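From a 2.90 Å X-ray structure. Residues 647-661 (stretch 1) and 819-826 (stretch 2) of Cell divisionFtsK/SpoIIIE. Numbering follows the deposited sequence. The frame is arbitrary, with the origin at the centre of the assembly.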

# COMPACT_ATOMS: atom_id res chain seq x y z
N PRO A 647 14.13 -3.14 -7.37
CA PRO A 647 13.45 -2.80 -6.13
C PRO A 647 12.60 -1.58 -6.38
O PRO A 647 12.96 -0.75 -7.17
N TYR A 648 11.48 -1.48 -5.70
CA TYR A 648 10.53 -0.43 -5.93
C TYR A 648 10.75 0.59 -4.87
O TYR A 648 10.68 0.26 -3.71
N TRP A 649 11.00 1.83 -5.25
CA TRP A 649 11.33 2.86 -4.30
C TRP A 649 10.44 4.01 -4.47
O TRP A 649 10.06 4.36 -5.59
N LEU A 650 10.11 4.64 -3.36
CA LEU A 650 9.18 5.74 -3.33
C LEU A 650 9.86 6.98 -2.81
O LEU A 650 10.64 6.91 -1.90
N ASP A 651 9.57 8.12 -3.42
CA ASP A 651 10.17 9.39 -3.05
C ASP A 651 9.14 10.26 -2.35
O ASP A 651 8.48 11.09 -2.98
N LEU A 652 9.00 10.08 -1.04
CA LEU A 652 8.03 10.82 -0.26
C LEU A 652 8.63 12.12 0.27
O LEU A 652 8.11 12.72 1.21
N SER A 653 9.73 12.55 -0.34
CA SER A 653 10.43 13.75 0.09
C SER A 653 9.82 15.02 -0.47
O SER A 653 10.49 16.04 -0.60
N GLY A 654 8.54 14.96 -0.82
CA GLY A 654 7.84 16.12 -1.35
C GLY A 654 7.22 15.85 -2.71
O GLY A 654 7.74 15.07 -3.50
N GLY A 655 6.09 16.51 -2.97
CA GLY A 655 5.38 16.33 -4.22
C GLY A 655 4.57 15.05 -4.22
O GLY A 655 3.34 15.07 -4.20
N ALA A 656 5.27 13.92 -4.23
CA ALA A 656 4.63 12.62 -4.19
C ALA A 656 4.59 12.09 -2.77
O ALA A 656 4.54 10.88 -2.54
N GLY A 657 4.60 13.00 -1.80
CA GLY A 657 4.61 12.64 -0.40
C GLY A 657 3.34 11.97 0.07
O GLY A 657 3.33 11.29 1.10
N HIS A 658 2.25 12.17 -0.67
CA HIS A 658 0.98 11.53 -0.35
C HIS A 658 0.86 10.18 -1.03
O HIS A 658 1.10 10.05 -2.23
N VAL A 659 0.50 9.16 -0.25
CA VAL A 659 0.42 7.80 -0.77
C VAL A 659 -1.02 7.29 -0.81
O VAL A 659 -1.75 7.40 0.17
N GLY A 660 -1.41 6.74 -1.95
CA GLY A 660 -2.73 6.14 -2.10
C GLY A 660 -2.63 4.69 -2.50
O GLY A 660 -1.77 4.31 -3.29
N VAL A 661 -3.51 3.86 -1.94
CA VAL A 661 -3.51 2.43 -2.23
C VAL A 661 -4.91 1.93 -2.55
O VAL A 661 -5.86 2.21 -1.82
N ASP A 819 -6.77 13.11 -6.51
CA ASP A 819 -5.71 13.74 -7.29
C ASP A 819 -4.55 14.21 -6.41
O ASP A 819 -3.46 14.47 -6.91
N LEU A 820 -4.80 14.31 -5.11
CA LEU A 820 -3.78 14.76 -4.17
C LEU A 820 -2.79 13.65 -3.83
O LEU A 820 -1.69 13.92 -3.35
N LEU A 821 -3.20 12.41 -4.06
CA LEU A 821 -2.34 11.27 -3.80
C LEU A 821 -1.29 11.13 -4.90
O LEU A 821 -1.54 10.51 -5.93
N GLY A 822 -0.12 11.72 -4.67
CA GLY A 822 0.95 11.71 -5.64
C GLY A 822 1.47 10.32 -5.95
O GLY A 822 1.57 9.94 -7.12
N THR A 823 1.81 9.57 -4.91
CA THR A 823 2.28 8.21 -5.08
C THR A 823 1.13 7.22 -4.95
O THR A 823 0.66 6.94 -3.85
N LYS A 824 0.68 6.69 -6.08
CA LYS A 824 -0.40 5.72 -6.08
C LYS A 824 0.13 4.30 -6.22
O LYS A 824 0.87 4.00 -7.16
N LEU A 825 -0.24 3.44 -5.28
CA LEU A 825 0.17 2.04 -5.32
C LEU A 825 -1.03 1.16 -5.64
O LEU A 825 -1.82 0.83 -4.76
N GLU A 826 -1.15 0.79 -6.91
CA GLU A 826 -2.31 0.05 -7.38
C GLU A 826 -2.06 -1.45 -7.40
O GLU A 826 -1.03 -1.91 -7.90

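This contact is a short parallel strand pairing, 659-661 beside 823-826, with an apolar cluster on one face that strand 647-651 helps to cover. The register sets Val659 beside Thr823, Gly660 beside Lys824 and Val661 beside Leu825. Three backbone hydrogen bonds hold it: Thr823 N to His658 O at 2.8 Å, Gly660 N to Thr823 O at 2.8 Å, and Leu825 N to Gly660 O at 2.7 Å.

Val659, Val661, Thr823 and Leu825 point their side chains to the same face of the sheet. Leu825 is the centre of the packing there and has the largest area covered by the other stretch. Its rotamer is m, t. Leu825 CD1 lies 4.0 Å from Val659 CG1 and 4.0 Å from Leu650 CD2. Leu825 CD2 lies 3.7 Å from Tyr648 OH and 4.0 Å from Tyr648 CE2, and it approaches that ring obliquely. Leu825 CB lies 4.0 Å from Val661 CG2. Both valines have chi1 t. Tyr648, also t, and Leu650, with chi1 m and chi2 between wells at 34°, point toward the second stretch and close over this face.

Thr823 has chi1 m and combines polar and apolar contacts. Thr823 OG1 donates a hydrogen bond to Ala656 O at 2.7 Å, which ties the loop before strand 659-661 to the start of strand 823-826. Thr823 CG2 lies 3.8 Å from Leu650 CG. Leu652, rotamer m, t, starts sideways, but its end comes nearer: Leu652 CD2 is 3.9 Å from Thr823 OG1.

Gly660 and Lys824 belong to the other face. Leu821, rotamer m, t, uses the space left by the missing side chain of Gly660. Leu821 CD1 sits 3.6 Å from Gly660 CA, and a CB on that glycine would clash with this methyl. Leu821 CD2 is 3.6 Å from Val659 O. Lys824 has chi angles m, t, t, p. Lys824 NZ turns back within its own stretch and donates a hydrogen bond to Leu821 O at 3.1 Å.

His658 points toward the second stretch with chi1 m. His658 CB is 3.3 Å from Leu820 O, which lies at the edge of the imidazole ring. His658 NE2 is hydrogen-bonded elsewhere in the structure. Gly822 passes close to the loop, with Gly822 CA 4.1 Å from Ala656 CA. A CB on Gly822 would clash with Ala656 CA and Gly655 O.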

# COMPACT_ATOMS: atom_id res chain seq x y z
CB PRO A 647 14.59 -2.42 -5.21
CG PRO A 647 15.77 -3.10 -5.76
CD PRO A 647 15.58 -3.04 -7.23
CB TYR A 648 9.15 -1.02 -5.74
CG TYR A 648 8.03 -0.21 -6.29
CD1 TYR A 648 8.26 0.94 -6.98
CD2 TYR A 648 6.74 -0.62 -6.12
CE1 TYR A 648 7.22 1.67 -7.49
CE2 TYR A 648 5.70 0.11 -6.62
CZ TYR A 648 5.95 1.25 -7.30
OH TYR A 648 4.91 1.97 -7.81
CB TRP A 649 12.74 3.34 -4.52
CG TRP A 649 13.77 2.47 -3.91
CD1 TRP A 649 14.52 1.51 -4.53
CD2 TRP A 649 14.23 2.47 -2.55
NE1 TRP A 649 15.36 0.92 -3.66
CE2 TRP A 649 15.24 1.45 -2.46
CE3 TRP A 649 13.90 3.17 -1.43
CZ2 TRP A 649 15.89 1.18 -1.30
CZ3 TRP A 649 14.56 2.88 -0.26
CH2 TRP A 649 15.53 1.91 -0.20
CB LEU A 650 8.03 5.37 -2.42
CG LEU A 650 6.89 4.57 -3.01
CD1 LEU A 650 7.39 3.62 -4.06
CD2 LEU A 650 6.18 3.81 -1.92
CB ASP A 651 10.73 10.11 -4.28
CG ASP A 651 11.65 11.26 -3.92
OD1 ASP A 651 11.72 11.63 -2.73
OD2 ASP A 651 12.32 11.80 -4.83
CB LEU A 652 7.51 9.97 0.90
CG LEU A 652 7.05 8.56 0.54
CD1 LEU A 652 6.45 7.86 1.75
CD2 LEU A 652 6.06 8.59 -0.61
CB SER A 653 11.91 13.67 -0.30
OG SER A 653 12.57 14.89 -0.04
CB ALA A 656 5.36 11.64 -5.10
CB HIS A 658 -0.18 12.43 -0.76
CG HIS A 658 -0.38 13.62 0.14
ND1 HIS A 658 -0.03 13.60 1.47
CD2 HIS A 658 -0.88 14.85 -0.10
CE1 HIS A 658 -0.32 14.77 2.01
NE2 HIS A 658 -0.83 15.55 1.08
CB VAL A 659 1.27 6.82 0.07
CG1 VAL A 659 1.20 5.42 -0.51
CG2 VAL A 659 2.71 7.30 0.13
CB VAL A 661 -2.94 1.61 -1.05
CG1 VAL A 661 -3.06 0.12 -1.33
CG2 VAL A 661 -1.50 1.99 -0.78
CB ASP A 819 -6.27 14.91 -8.09
CG ASP A 819 -7.36 14.50 -9.05
OD1 ASP A 819 -7.31 13.35 -9.55
OD2 ASP A 819 -8.28 15.31 -9.30
CB LEU A 820 -4.43 15.31 -2.90
CG LEU A 820 -5.21 16.61 -3.06
CD1 LEU A 820 -5.83 17.03 -1.74
CD2 LEU A 820 -4.31 17.70 -3.60
CB LEU A 821 -3.17 9.99 -3.69
CG LEU A 821 -4.25 10.02 -2.60
CD1 LEU A 821 -5.14 8.79 -2.67
CD2 LEU A 821 -3.61 10.14 -1.23
CB THR A 823 3.37 7.85 -4.06
OG1 THR A 823 4.49 8.72 -4.22
CG2 THR A 823 3.83 6.41 -4.26
CB LYS A 824 -1.41 6.02 -7.19
CG LYS A 824 -2.08 7.37 -7.06
CD LYS A 824 -3.35 7.44 -7.90
CE LYS A 824 -3.90 8.85 -7.94
NZ LYS A 824 -2.97 9.79 -8.62
CB LEU A 825 0.80 1.65 -3.98
CG LEU A 825 2.00 2.51 -3.58
CD1 LEU A 825 2.53 2.11 -2.21
CD2 LEU A 825 3.09 2.42 -4.63
CB GLU A 826 -2.72 0.54 -8.77
CG GLU A 826 -3.89 -0.22 -9.38
CD GLU A 826 -4.28 0.33 -10.74
OE1 GLU A 826 -4.25 1.56 -10.91
OE2 GLU A 826 -4.61 -0.48 -11.63